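Local coordinates for UDP-glucose 4-epimerase (Campylobacter jejuni subsp. jejuni serotype O:2, PDB 7K3P), which catalyses the NAD-dependent inversion at C4 that interconverts UDP-glucose and UDP-galactose, and probably acts likewise on the corresponding N-acetylated sugars, at residues A[113-118]-A[166-171]; A[138-143]-A[160-165]; A[236-241]-A[277-282]; A[240-245]-A[309-314]. The protein carries 2 engineered substitutions. All coordinates share one frame; numbering follows the deposited sequence.

Interactions 1 and 2 form one block, their centres about 11 Å apart. Both use helix 161-179, both reach the dinucleotide, and they touch, Thr115 OG1 lying 2.8 Å from Ser165 O in a probable hydrogen bond. Interactions 3 and 4 make a second block, centres about 9 Å apart; they share Thr240 and Cys241, and Phe278 N lies 2.8 Å from Arg243 O, a probable hydrogen bond between neighbouring strands. Interaction 4 is the nearer of these two to the cofactor, with the side chain of Ser312 about 9 Å from NAD. It also comes within about 5 Å of interaction 2, nearest atoms, whereas interactions 1 and 3 lie about 34 Å apart, centre to centre.

Interaction 1. Residues A[113-118]-A[166-171]; sequences NNTVNT and KLMSEE. With NAD (nicotinamide-adenine-dinucleotide), chain C.
Thr115 and Ser169, with CA atoms 5.5 Å apart, mark where two helical segments run nearly parallel, their axes 8.5 Å apart and inclined by 20°. Ser169 faces Thr118 and Thr115 here: its OG lies 3.3 Å from Thr118 CB, its CB rests against Thr118 CG2, and a water that meets Ser169 OG also donates weakly to Thr115 O. Thr118 can offer those carbons because chi1 of -64° turns its OG1 back to its own helix, where OG1 donates to Asn114 O at 2.8 Å from above the carbonyl plane; Thr118 N also bonds that oxygen, and His93 is a further partner of OG1. On the flank, Thr115 CG2 meets Met168 CB obliquely at 3.7 Å. Lys166 fits the lysine of the Tyr-x-x-x-Lys signature of short-chain dehydrogenases/reductases; its chain, bent at chi2, brings NZ to NAD O3D at 2.8 Å, with Ser136 O and a water that weakly reaches Thr118 OG1 as further partners. At the adenine end, Asn113 reads the base with both amide atoms: OD1 accepts from NAD N6A at 2.7 Å, and ND2 donates to NAD N7A at 3.1 Å. Val116 packs on Val116 of the second subunit, and Met168 on that subunit's Glu171.

Interaction 2. Residues A[138-143]-A[160-165]; sequences TAATYG and NPYGRS. With NAD (nicotinamide-adenine-dinucleotide), chain C.
Tyr162 swings its CG anti to the backbone N (chi1 168°), which carries the ring away from its helix to Thr138, while Thr138, at chi1 170°, turns OG1 back to its own chain. The two side chains approach from opposite directions. Thr138 CB comes within 3.7 Å of Tyr162 OH, and OG1 reaches Tyr162 CE2 obliquely, with CG2 beside it. Past the threonine, the phenol oxygen bonds NAD O2D at 2.7 Å, close to the ring plane at the edge; either hydroxyl could donate. Tyr162 fits the tyrosine of the Tyr-x-x-x-Lys motif, and Thr138 probably occupies the place of the Ser/Thr that accompanies it in this family.

Thr138 OG1 accepts from Ala140 N at 2.9 Å, an ST turn, and Thr138 O takes both Thr141 N and Thr141 OG1, two donors on the carbonyl before the 3-10 turn. Ala140 CB sits 3.9 Å from Gly163 CA and 4.1 Å from Tyr162 CD2. Asn160 caps the helix, OD1 accepting from Gly163 N at 2.8 Å. The contact sets the loop after strand 132-136 against the first turn of helix 161-179, with helices 100-105 and 107-127 packed around Tyr162.

Interaction 3. Residues A[236-241]-A[277-282]; sequences TKDGTC and GFSVKE
Asp238 reaches across to Lys281 and Ser279. Its CB lies 3.9 Å from Lys281 CD, the two chains sliding past each other in opposite directions. A chi1 of 64° sets CG between its own backbone N and carbonyl carbon, and from there the carboxylate divides its work between the two segments. OD1 stays at home: it accepts from Thr240 N at 2.9 Å, nearly along the C-O line, and from Thr240 OG1 at 2.6 Å on its syn side. OD2 goes across, taking a short bond of 2.5 Å from Ser279 OG, also syn and somewhat out of the carboxylate plane; Lys281 CB presses close to the same oxygen.

Thr240 OG1, having given its proton to Asp238, accepts from Lys281 N at 3.3 Å, fairly straight at 164°. Cys241 O receives a weak bond from Val280 N, and Ser279 CA makes a CH···O contact with it at 3.1 Å. Ser279 OG meanwhile accepts from Glu282 N at 3.0 Å, and Glu282 OE1 accepts from Ser279 N at 2.8 Å. The Asp238 carboxylate sits near the first amides of the helix, where the helix end would probably help stabilise its charge. What emerges is an Asx turn at Asp238 joined through Ser279 to a capping box, the Ser279-Glu282 pair that starts helix 280-291.

Interaction 4. Residues A[240-245]-A[309-314]; sequences TCIRDF and VLISDA. With ACT (acetate ion), chain G.
Ile242 and Val309 pair as neighbours in parallel strands, and the backbone bond that follows is Leu310 N to Ile242 O at 3.1 Å. That carbonyl is gripped twice: Arg243 NH1 reaches it at 2.9 Å from the opposite face of its plane. Asp244 OD2 accepts from Ser312 N at 2.8 Å, from above the carboxylate plane. Asp244 CG lies anti to the backbone N (chi1 -169°), which carries the carboxylate to the other strand. Waters join in, one between Asp244 N and Leu310 O, another donating to both Asp244 OD2 and Ser312 O.

Of the charged contacts, Arg243 holds an acetate, probably from the crystallisation liquor, at its guanidinium edge: Arg243 NE to acetate OXT is 2.8 Å and Arg243 NH2 to acetate O is 3.0 Å. Pro307 O also takes NH2. Leu310 CB covers one guanidinium face, toward its rim.

The apolar part lies on the face carrying Ile242, whose CB is 4.1 Å from Val309 CG2 and whose CG2 is 4.1 Å from Ile311 CG2. In the mixed sheet, strand 242-246 runs parallel to 309-312 and 192-193 and antiparallel to 278-279, while helix 212-220 packs on Phe245.

Interaction 1. Residues A[113-118]-A[166-171]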
# COMPACT_ATOMS: atom_id res chain seq x y z
N ASN A 113 -4.81 8.69 6.13
CA ASN A 113 -4.89 8.59 7.58
C ASN A 113 -4.49 7.20 8.08
O ASN A 113 -3.98 7.04 9.19
CB ASN A 113 -6.28 8.96 8.09
CG ASN A 113 -6.26 9.33 9.57
OD1 ASN A 113 -5.38 10.07 10.03
ND2 ASN A 113 -7.23 8.82 10.32
N ASN A 114 -4.70 6.19 7.24
CA ASN A 114 -4.31 4.84 7.61
C ASN A 114 -2.92 4.48 7.08
O ASN A 114 -1.95 4.51 7.83
CB ASN A 114 -5.38 3.85 7.15
CG ASN A 114 -6.72 4.10 7.83
OD1 ASN A 114 -6.83 4.96 8.71
ND2 ASN A 114 -7.74 3.34 7.43
N THR A 115 -2.81 4.20 5.79
CA THR A 115 -1.55 3.71 5.22
C THR A 115 -0.36 4.68 5.34
O THR A 115 0.75 4.28 5.71
CB THR A 115 -1.74 3.38 3.73
OG1 THR A 115 -2.95 2.61 3.58
CG2 THR A 115 -0.56 2.62 3.20
N VAL A 116 -0.59 5.95 5.02
CA VAL A 116 0.50 6.92 5.06
C VAL A 116 0.97 7.19 6.49
O VAL A 116 2.17 7.12 6.77
CB VAL A 116 0.12 8.24 4.35
CG1 VAL A 116 1.09 9.36 4.72
CG2 VAL A 116 0.11 8.04 2.84
N ASN A 117 0.05 7.50 7.39
CA ASN A 117 0.42 7.79 8.77
C ASN A 117 1.07 6.58 9.41
O ASN A 117 2.02 6.70 10.19
CB ASN A 117 -0.80 8.22 9.59
CG ASN A 117 -1.22 9.65 9.29
OD1 ASN A 117 -0.47 10.36 8.65
ND2 ASN A 117 -2.40 10.06 9.76
N THR A 118 0.56 5.40 9.07
CA THR A 118 1.11 4.17 9.64
C THR A 118 2.51 3.93 9.12
O THR A 118 3.39 3.48 9.85
CB THR A 118 0.19 2.95 9.38
OG1 THR A 118 -1.05 3.17 10.07
CG2 THR A 118 0.83 1.67 9.93
N LYS A 166 -5.51 -0.97 5.08
CA LYS A 166 -5.02 -1.76 6.20
C LYS A 166 -4.05 -2.85 5.75
O LYS A 166 -3.02 -3.07 6.38
CB LYS A 166 -6.20 -2.34 6.98
CG LYS A 166 -6.96 -1.29 7.80
CD LYS A 166 -6.11 -0.83 9.01
CE LYS A 166 -6.98 -0.16 10.04
NZ LYS A 166 -6.18 0.20 11.25
N LEU A 167 -4.38 -3.52 4.65
CA LEU A 167 -3.51 -4.57 4.10
C LEU A 167 -2.16 -4.00 3.68
O LEU A 167 -1.12 -4.64 3.87
CB LEU A 167 -4.18 -5.19 2.86
CG LEU A 167 -3.32 -6.23 2.14
CD1 LEU A 167 -2.90 -7.33 3.12
CD2 LEU A 167 -4.08 -6.82 0.94
N MET A 168 -2.17 -2.81 3.09
CA MET A 168 -0.93 -2.16 2.74
C MET A 168 -0.04 -1.95 3.97
O MET A 168 1.17 -2.19 3.91
CB MET A 168 -1.20 -0.83 2.05
CG MET A 168 -1.77 -0.98 0.63
SD MET A 168 -2.05 0.66 -0.09
CE MET A 168 -2.85 0.19 -1.63
N SER A 169 -0.63 -1.52 5.08
CA SER A 169 0.16 -1.35 6.31
C SER A 169 0.69 -2.69 6.82
O SER A 169 1.83 -2.77 7.30
CB SER A 169 -0.59 -0.60 7.41
OG SER A 169 -0.72 0.77 7.07
N GLU A 170 -0.11 -3.75 6.71
CA GLU A 170 0.36 -5.10 7.07
C GLU A 170 1.61 -5.45 6.27
O GLU A 170 2.56 -6.02 6.81
CB GLU A 170 -0.70 -6.17 6.79
CG GLU A 170 -1.87 -6.20 7.76
CD GLU A 170 -2.66 -7.53 7.68
OE1 GLU A 170 -2.06 -8.54 7.26
OE2 GLU A 170 -3.85 -7.56 8.06
N GLU A 171 1.59 -5.13 4.98
CA GLU A 171 2.68 -5.51 4.10
C GLU A 171 3.95 -4.72 4.40
O GLU A 171 5.07 -5.24 4.27
CB GLU A 171 2.28 -5.38 2.62
CG GLU A 171 1.11 -6.31 2.26
CD GLU A 171 0.73 -6.25 0.78
OE1 GLU A 171 1.23 -5.35 0.08
OE2 GLU A 171 -0.07 -7.11 0.33
PA NAD C . -12.06 4.90 16.92
O1A NAD C . -12.42 5.95 15.90
O2A NAD C . -12.96 5.00 18.13
O5B NAD C . -10.58 5.08 17.43
C5B NAD C . -9.67 5.74 16.59
C4B NAD C . -8.89 6.71 17.38
O4B NAD C . -7.74 7.13 16.70
C3B NAD C . -9.73 7.98 17.72
O3B NAD C . -9.80 8.36 19.15
C2B NAD C . -9.18 9.04 16.74
O2B NAD C . -9.28 10.31 17.21
C1B NAD C . -7.77 8.56 16.63
N9A NAD C . -7.10 9.05 15.42
C8A NAD C . -7.52 8.91 14.15
N7A NAD C . -6.67 9.51 13.30
C5A NAD C . -5.67 10.05 13.99
C6A NAD C . -4.52 10.79 13.66
N6A NAD C . -4.24 11.08 12.27
N1A NAD C . -3.68 11.20 14.62
C2A NAD C . -3.91 10.94 15.92
N3A NAD C . -5.03 10.24 16.30
C4A NAD C . -5.91 9.78 15.36
O3 NAD C . -12.19 3.48 16.21
PN NAD C . -12.17 2.11 16.99
O1N NAD C . -11.71 2.32 18.43
O2N NAD C . -13.55 1.54 16.96
O5D NAD C . -11.17 1.15 16.23
C5D NAD C . -9.79 1.31 16.46
C4D NAD C . -8.97 0.43 15.53
O4D NAD C . -9.46 -0.89 15.51
C3D NAD C . -8.85 0.96 14.10
O3D NAD C . -7.58 0.73 13.63
C2D NAD C . -9.76 0.13 13.30
O2D NAD C . -9.41 0.03 11.97
C1D NAD C . -9.71 -1.21 14.08
N1N NAD C . -10.94 -2.11 13.89
C2N NAD C . -12.11 -1.65 14.46
C3N NAD C . -13.26 -2.42 14.33
C7N NAD C . -14.55 -1.93 14.94
O7N NAD C . -14.62 -0.86 15.52
N7N NAD C . -15.72 -2.74 14.82
C4N NAD C . -13.22 -3.63 13.66
C5N NAD C . -12.04 -4.08 13.11
C6N NAD C . -10.87 -3.31 13.22
O HOH W 1 2.27 1.32 6.55
O HOH W 2 -4.27 2.08 9.86

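Interaction 2. Residues A[138-143]-A[160-165]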
# COMPACT_ATOMS: atom_id res chain seq x y z
N THR A 138 -7.78 -5.69 10.29
CA THR A 138 -9.23 -5.92 10.17
C THR A 138 -9.53 -7.15 9.33
O THR A 138 -8.74 -7.52 8.48
CB THR A 138 -9.94 -4.71 9.49
OG1 THR A 138 -11.30 -5.06 9.17
CG2 THR A 138 -9.22 -4.32 8.18
N ALA A 139 -10.69 -7.76 9.56
CA ALA A 139 -11.12 -8.87 8.70
C ALA A 139 -11.42 -8.39 7.27
O ALA A 139 -11.45 -9.19 6.34
CB ALA A 139 -12.33 -9.60 9.30
N ALA A 140 -11.64 -7.09 7.09
CA ALA A 140 -11.81 -6.53 5.74
C ALA A 140 -10.63 -6.88 4.82
O ALA A 140 -10.76 -6.83 3.59
CB ALA A 140 -12.05 -4.99 5.79
N THR A 141 -9.48 -7.22 5.40
CA THR A 141 -8.36 -7.62 4.57
C THR A 141 -8.66 -8.91 3.80
O THR A 141 -8.04 -9.17 2.77
CB THR A 141 -7.05 -7.80 5.35
OG1 THR A 141 -7.25 -8.75 6.42
CG2 THR A 141 -6.57 -6.45 5.90
N TYR A 142 -9.58 -9.73 4.31
CA TYR A 142 -9.93 -10.97 3.59
C TYR A 142 -10.88 -10.73 2.43
O TYR A 142 -11.08 -11.64 1.60
CB TYR A 142 -10.57 -11.99 4.53
CG TYR A 142 -9.67 -12.44 5.65
CD1 TYR A 142 -8.45 -13.05 5.40
CD2 TYR A 142 -10.05 -12.25 6.97
CE1 TYR A 142 -7.62 -13.46 6.44
CE2 TYR A 142 -9.23 -12.66 8.02
CZ TYR A 142 -8.03 -13.26 7.74
OH TYR A 142 -7.22 -13.66 8.80
N GLY A 143 -11.48 -9.54 2.36
CA GLY A 143 -12.43 -9.22 1.31
C GLY A 143 -13.68 -10.08 1.42
O GLY A 143 -14.36 -10.10 2.46
N ASN A 160 -12.50 -2.95 -0.75
CA ASN A 160 -12.73 -1.51 -0.60
C ASN A 160 -11.46 -0.82 -0.13
O ASN A 160 -10.51 -1.48 0.29
CB ASN A 160 -13.89 -1.25 0.36
CG ASN A 160 -13.72 -1.95 1.68
OD1 ASN A 160 -12.85 -1.58 2.48
ND2 ASN A 160 -14.54 -2.98 1.92
N PRO A 161 -11.42 0.52 -0.24
CA PRO A 161 -10.17 1.22 0.10
C PRO A 161 -9.82 1.09 1.59
O PRO A 161 -8.62 1.07 1.90
CB PRO A 161 -10.47 2.67 -0.28
CG PRO A 161 -11.60 2.57 -1.34
CD PRO A 161 -12.43 1.41 -0.84
N TYR A 162 -10.81 0.99 2.48
CA TYR A 162 -10.49 0.77 3.88
C TYR A 162 -9.71 -0.53 4.04
O TYR A 162 -8.63 -0.55 4.63
CB TYR A 162 -11.76 0.73 4.75
CG TYR A 162 -11.52 0.21 6.17
CD1 TYR A 162 -10.76 0.94 7.09
CD2 TYR A 162 -12.04 -1.01 6.58
CE1 TYR A 162 -10.54 0.47 8.38
CE2 TYR A 162 -11.83 -1.49 7.87
CZ TYR A 162 -11.08 -0.74 8.76
OH TYR A 162 -10.89 -1.21 10.03
N GLY A 163 -10.24 -1.62 3.48
CA GLY A 163 -9.56 -2.90 3.56
C GLY A 163 -8.17 -2.89 2.94
O GLY A 163 -7.22 -3.47 3.50
N ARG A 164 -8.06 -2.26 1.77
CA ARG A 164 -6.76 -2.13 1.10
C ARG A 164 -5.78 -1.30 1.92
O ARG A 164 -4.59 -1.61 1.96
CB ARG A 164 -6.92 -1.50 -0.30
CG ARG A 164 -7.49 -2.46 -1.34
CD ARG A 164 -7.52 -1.87 -2.73
NE ARG A 164 -8.72 -1.08 -2.97
CZ ARG A 164 -9.90 -1.60 -3.33
NH1 ARG A 164 -10.01 -2.91 -3.47
NH2 ARG A 164 -10.96 -0.81 -3.54
N SER A 165 -6.28 -0.23 2.56
CA SER A 165 -5.40 0.68 3.30
C SER A 165 -4.77 -0.03 4.49
O SER A 165 -3.64 0.26 4.88
CB SER A 165 -6.15 1.95 3.75
OG SER A 165 -7.02 1.71 4.85
PA NAD C . -12.06 4.90 16.92
O1A NAD C . -12.42 5.95 15.90
O2A NAD C . -12.96 5.00 18.13
O5B NAD C . -10.58 5.08 17.43
C5B NAD C . -9.67 5.74 16.59
C4B NAD C . -8.89 6.71 17.38
O4B NAD C . -7.74 7.13 16.70
C3B NAD C . -9.73 7.98 17.72
O3B NAD C . -9.80 8.36 19.15
C2B NAD C . -9.18 9.04 16.74
O2B NAD C . -9.28 10.31 17.21
C1B NAD C . -7.77 8.56 16.63
N9A NAD C . -7.10 9.05 15.42
C8A NAD C . -7.52 8.91 14.15
N7A NAD C . -6.67 9.51 13.30
C5A NAD C . -5.67 10.05 13.99
C6A NAD C . -4.52 10.79 13.66
N6A NAD C . -4.24 11.08 12.27
N1A NAD C . -3.68 11.20 14.62
C2A NAD C . -3.91 10.94 15.92
N3A NAD C . -5.03 10.24 16.30
C4A NAD C . -5.91 9.78 15.36
O3 NAD C . -12.19 3.48 16.21
PN NAD C . -12.17 2.11 16.99
O1N NAD C . -11.71 2.32 18.43
O2N NAD C . -13.55 1.54 16.96
O5D NAD C . -11.17 1.15 16.23
C5D NAD C . -9.79 1.31 16.46
C4D NAD C . -8.97 0.43 15.53
O4D NAD C . -9.46 -0.89 15.51
C3D NAD C . -8.85 0.96 14.10
O3D NAD C . -7.58 0.73 13.63
C2D NAD C . -9.76 0.13 13.30
O2D NAD C . -9.41 0.03 11.97
C1D NAD C . -9.71 -1.21 14.08
N1N NAD C . -10.94 -2.11 13.89
C2N NAD C . -12.11 -1.65 14.46
C3N NAD C . -13.26 -2.42 14.33
C7N NAD C . -14.55 -1.93 14.94
O7N NAD C . -14.62 -0.86 15.52
N7N NAD C . -15.72 -2.74 14.82
C4N NAD C . -13.22 -3.63 13.66
C5N NAD C . -12.04 -4.08 13.11
C6N NAD C . -10.87 -3.31 13.22

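Interaction 3. Residues A[236-241]-A[277-282]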
# COMPACT_ATOMS: atom_id res chain seq x y z
N THR A 236 -28.27 -23.35 8.55
CA THR A 236 -27.70 -23.00 9.84
C THR A 236 -28.65 -23.45 10.93
O THR A 236 -29.77 -23.86 10.64
CB THR A 236 -27.51 -21.47 10.00
OG1 THR A 236 -28.79 -20.83 9.95
CG2 THR A 236 -26.60 -20.91 8.92
N LYS A 237 -28.21 -23.33 12.18
CA LYS A 237 -29.01 -23.69 13.35
C LYS A 237 -30.47 -23.23 13.24
O LYS A 237 -31.39 -24.06 13.27
CB LYS A 237 -28.34 -23.17 14.65
CG LYS A 237 -27.97 -21.65 14.66
CD LYS A 237 -26.85 -21.27 15.69
CE LYS A 237 -25.43 -21.63 15.18
NZ LYS A 237 -24.25 -21.03 15.95
N ASP A 238 -30.68 -21.92 13.09
CA ASP A 238 -32.05 -21.40 13.04
C ASP A 238 -32.47 -20.87 11.66
O ASP A 238 -33.48 -20.18 11.54
CB ASP A 238 -32.25 -20.32 14.12
CG ASP A 238 -31.37 -19.09 13.90
OD1 ASP A 238 -30.94 -18.84 12.76
OD2 ASP A 238 -31.11 -18.37 14.88
N GLY A 239 -31.70 -21.18 10.62
CA GLY A 239 -32.02 -20.74 9.27
C GLY A 239 -31.59 -19.32 8.91
O GLY A 239 -31.73 -18.92 7.76
N THR A 240 -31.08 -18.55 9.87
CA THR A 240 -30.63 -17.19 9.59
C THR A 240 -29.10 -17.11 9.51
O THR A 240 -28.40 -18.06 9.89
CB THR A 240 -31.17 -16.15 10.60
OG1 THR A 240 -30.65 -16.42 11.91
CG2 THR A 240 -32.70 -16.19 10.64
N CYS A 241 -28.59 -15.98 9.01
CA CYS A 241 -27.14 -15.82 8.81
C CYS A 241 -26.37 -15.82 10.14
O CYS A 241 -26.85 -15.33 11.15
CB CYS A 241 -26.85 -14.51 8.04
SG CYS A 241 -27.19 -14.69 6.25
N GLY A 277 -19.94 -17.89 15.71
CA GLY A 277 -20.69 -16.68 15.45
C GLY A 277 -21.98 -16.60 16.22
O GLY A 277 -22.22 -17.38 17.15
N PHE A 278 -22.80 -15.61 15.87
CA PHE A 278 -24.15 -15.47 16.40
C PHE A 278 -25.08 -15.29 15.20
O PHE A 278 -24.68 -14.70 14.20
CB PHE A 278 -24.24 -14.25 17.32
CG PHE A 278 -23.26 -14.29 18.48
CD1 PHE A 278 -23.58 -14.97 19.66
CD2 PHE A 278 -22.02 -13.68 18.39
CE1 PHE A 278 -22.69 -15.02 20.73
CE2 PHE A 278 -21.10 -13.71 19.46
CZ PHE A 278 -21.44 -14.38 20.63
N SER A 279 -26.31 -15.80 15.30
CA SER A 279 -27.26 -15.69 14.19
C SER A 279 -28.04 -14.39 14.28
O SER A 279 -28.05 -13.72 15.32
CB SER A 279 -28.21 -16.89 14.17
OG SER A 279 -29.18 -16.78 15.19
N VAL A 280 -28.68 -14.01 13.17
CA VAL A 280 -29.51 -12.81 13.11
C VAL A 280 -30.64 -12.91 14.12
O VAL A 280 -30.97 -11.95 14.81
CB VAL A 280 -30.12 -12.62 11.70
CG1 VAL A 280 -31.06 -11.42 11.68
CG2 VAL A 280 -29.02 -12.47 10.64
N LYS A 281 -31.23 -14.10 14.19
CA LYS A 281 -32.34 -14.37 15.07
C LYS A 281 -31.90 -14.26 16.54
O LYS A 281 -32.60 -13.67 17.37
CB LYS A 281 -32.86 -15.78 14.77
CG LYS A 281 -34.35 -15.97 14.95
CD LYS A 281 -34.75 -17.43 14.66
CE LYS A 281 -36.15 -17.76 15.19
NZ LYS A 281 -36.72 -19.04 14.65
N GLU A 282 -30.73 -14.82 16.85
CA GLU A 282 -30.19 -14.73 18.21
C GLU A 282 -29.98 -13.27 18.63
O GLU A 282 -30.40 -12.85 19.72
CB GLU A 282 -28.89 -15.52 18.32
CG GLU A 282 -29.11 -17.05 18.32
CD GLU A 282 -27.82 -17.84 18.11
OE1 GLU A 282 -26.82 -17.23 17.68
OE2 GLU A 282 -27.82 -19.07 18.36
O HOH W 3 -21.05 -20.37 14.84

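Interaction 4. Residues A[240-245]-A[309-314]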
# COMPACT_ATOMS: atom_id res chain seq x y z
N THR A 240 -31.08 -18.55 9.87
CA THR A 240 -30.63 -17.19 9.59
C THR A 240 -29.10 -17.11 9.51
O THR A 240 -28.40 -18.06 9.89
CB THR A 240 -31.17 -16.15 10.60
OG1 THR A 240 -30.65 -16.42 11.91
CG2 THR A 240 -32.70 -16.19 10.64
N CYS A 241 -28.59 -15.98 9.01
CA CYS A 241 -27.14 -15.82 8.81
C CYS A 241 -26.37 -15.82 10.14
O CYS A 241 -26.85 -15.33 11.15
CB CYS A 241 -26.85 -14.51 8.04
SG CYS A 241 -27.19 -14.69 6.25
N ILE A 242 -25.17 -16.39 10.10
CA ILE A 242 -24.28 -16.40 11.25
C ILE A 242 -23.08 -15.48 11.00
O ILE A 242 -22.38 -15.60 9.99
CB ILE A 242 -23.79 -17.84 11.56
CG1 ILE A 242 -24.98 -18.70 12.01
CG2 ILE A 242 -22.69 -17.82 12.63
CD1 ILE A 242 -24.65 -20.17 12.24
N ARG A 243 -22.87 -14.53 11.90
CA ARG A 243 -21.75 -13.59 11.76
C ARG A 243 -20.95 -13.47 13.05
O ARG A 243 -21.38 -13.93 14.10
CB ARG A 243 -22.26 -12.21 11.31
CG ARG A 243 -22.84 -12.21 9.90
CD ARG A 243 -21.79 -12.62 8.88
NE ARG A 243 -22.27 -12.47 7.50
CZ ARG A 243 -22.91 -13.41 6.81
NH1 ARG A 243 -23.17 -14.59 7.36
NH2 ARG A 243 -23.29 -13.17 5.56
N ASP A 244 -19.82 -12.79 12.94
CA ASP A 244 -18.82 -12.74 13.99
C ASP A 244 -18.82 -11.35 14.63
O ASP A 244 -18.63 -10.33 13.94
CB ASP A 244 -17.47 -13.07 13.33
CG ASP A 244 -16.37 -13.33 14.34
OD1 ASP A 244 -16.12 -12.45 15.19
OD2 ASP A 244 -15.74 -14.41 14.25
N PHE A 245 -19.08 -11.29 15.94
CA PHE A 245 -19.07 -10.04 16.70
C PHE A 245 -18.21 -10.21 17.95
O PHE A 245 -18.00 -11.33 18.41
CB PHE A 245 -20.49 -9.64 17.11
CG PHE A 245 -21.45 -9.65 15.97
CD1 PHE A 245 -21.54 -8.56 15.11
CD2 PHE A 245 -22.25 -10.77 15.74
CE1 PHE A 245 -22.42 -8.58 14.04
CE2 PHE A 245 -23.13 -10.79 14.67
CZ PHE A 245 -23.22 -9.69 13.82
N VAL A 309 -22.69 -18.30 6.55
CA VAL A 309 -21.75 -18.24 7.67
C VAL A 309 -20.46 -17.51 7.27
O VAL A 309 -19.87 -17.79 6.22
CB VAL A 309 -21.39 -19.66 8.18
CG1 VAL A 309 -20.43 -19.59 9.38
CG2 VAL A 309 -22.64 -20.42 8.58
N LEU A 310 -20.05 -16.56 8.11
CA LEU A 310 -18.77 -15.87 7.92
C LEU A 310 -18.23 -15.48 9.30
O LEU A 310 -18.73 -14.56 9.94
CB LEU A 310 -18.96 -14.61 7.06
CG LEU A 310 -17.75 -13.69 6.92
CD1 LEU A 310 -16.60 -14.47 6.34
CD2 LEU A 310 -18.06 -12.48 6.04
N ILE A 311 -17.21 -16.20 9.77
CA ILE A 311 -16.63 -15.92 11.09
C ILE A 311 -15.12 -16.12 11.04
O ILE A 311 -14.60 -16.73 10.10
CB ILE A 311 -17.23 -16.84 12.18
CG1 ILE A 311 -16.76 -18.28 11.98
CG2 ILE A 311 -18.75 -16.77 12.17
CD1 ILE A 311 -17.18 -19.21 13.13
N SER A 312 -14.43 -15.61 12.05
CA SER A 312 -12.99 -15.80 12.14
C SER A 312 -12.70 -17.20 12.69
O SER A 312 -13.41 -17.68 13.58
CB SER A 312 -12.34 -14.78 13.09
OG SER A 312 -12.57 -13.44 12.69
N ASP A 313 -11.64 -17.82 12.18
CA ASP A 313 -11.06 -18.98 12.83
C ASP A 313 -10.11 -18.46 13.91
O ASP A 313 -9.10 -17.84 13.59
CB ASP A 313 -10.28 -19.80 11.80
CG ASP A 313 -9.66 -21.06 12.39
OD1 ASP A 313 -9.55 -21.19 13.64
OD2 ASP A 313 -9.28 -21.93 11.59
N ALA A 314 -10.43 -18.69 15.18
CA ALA A 314 -9.63 -18.17 16.29
C ALA A 314 -8.75 -19.21 16.97
O ALA A 314 -8.25 -18.97 18.07
CB ALA A 314 -10.52 -17.49 17.31
C ACT G . -22.10 -10.14 4.83
O ACT G . -22.98 -10.62 4.06
OXT ACT G . -22.37 -10.07 6.06
CH3 ACT G . -20.78 -9.67 4.31
O HOH W 4 -13.35 -11.72 14.47
O HOH W 5 -18.76 -11.84 10.34
O HOH W 6 -14.40 -16.33 15.69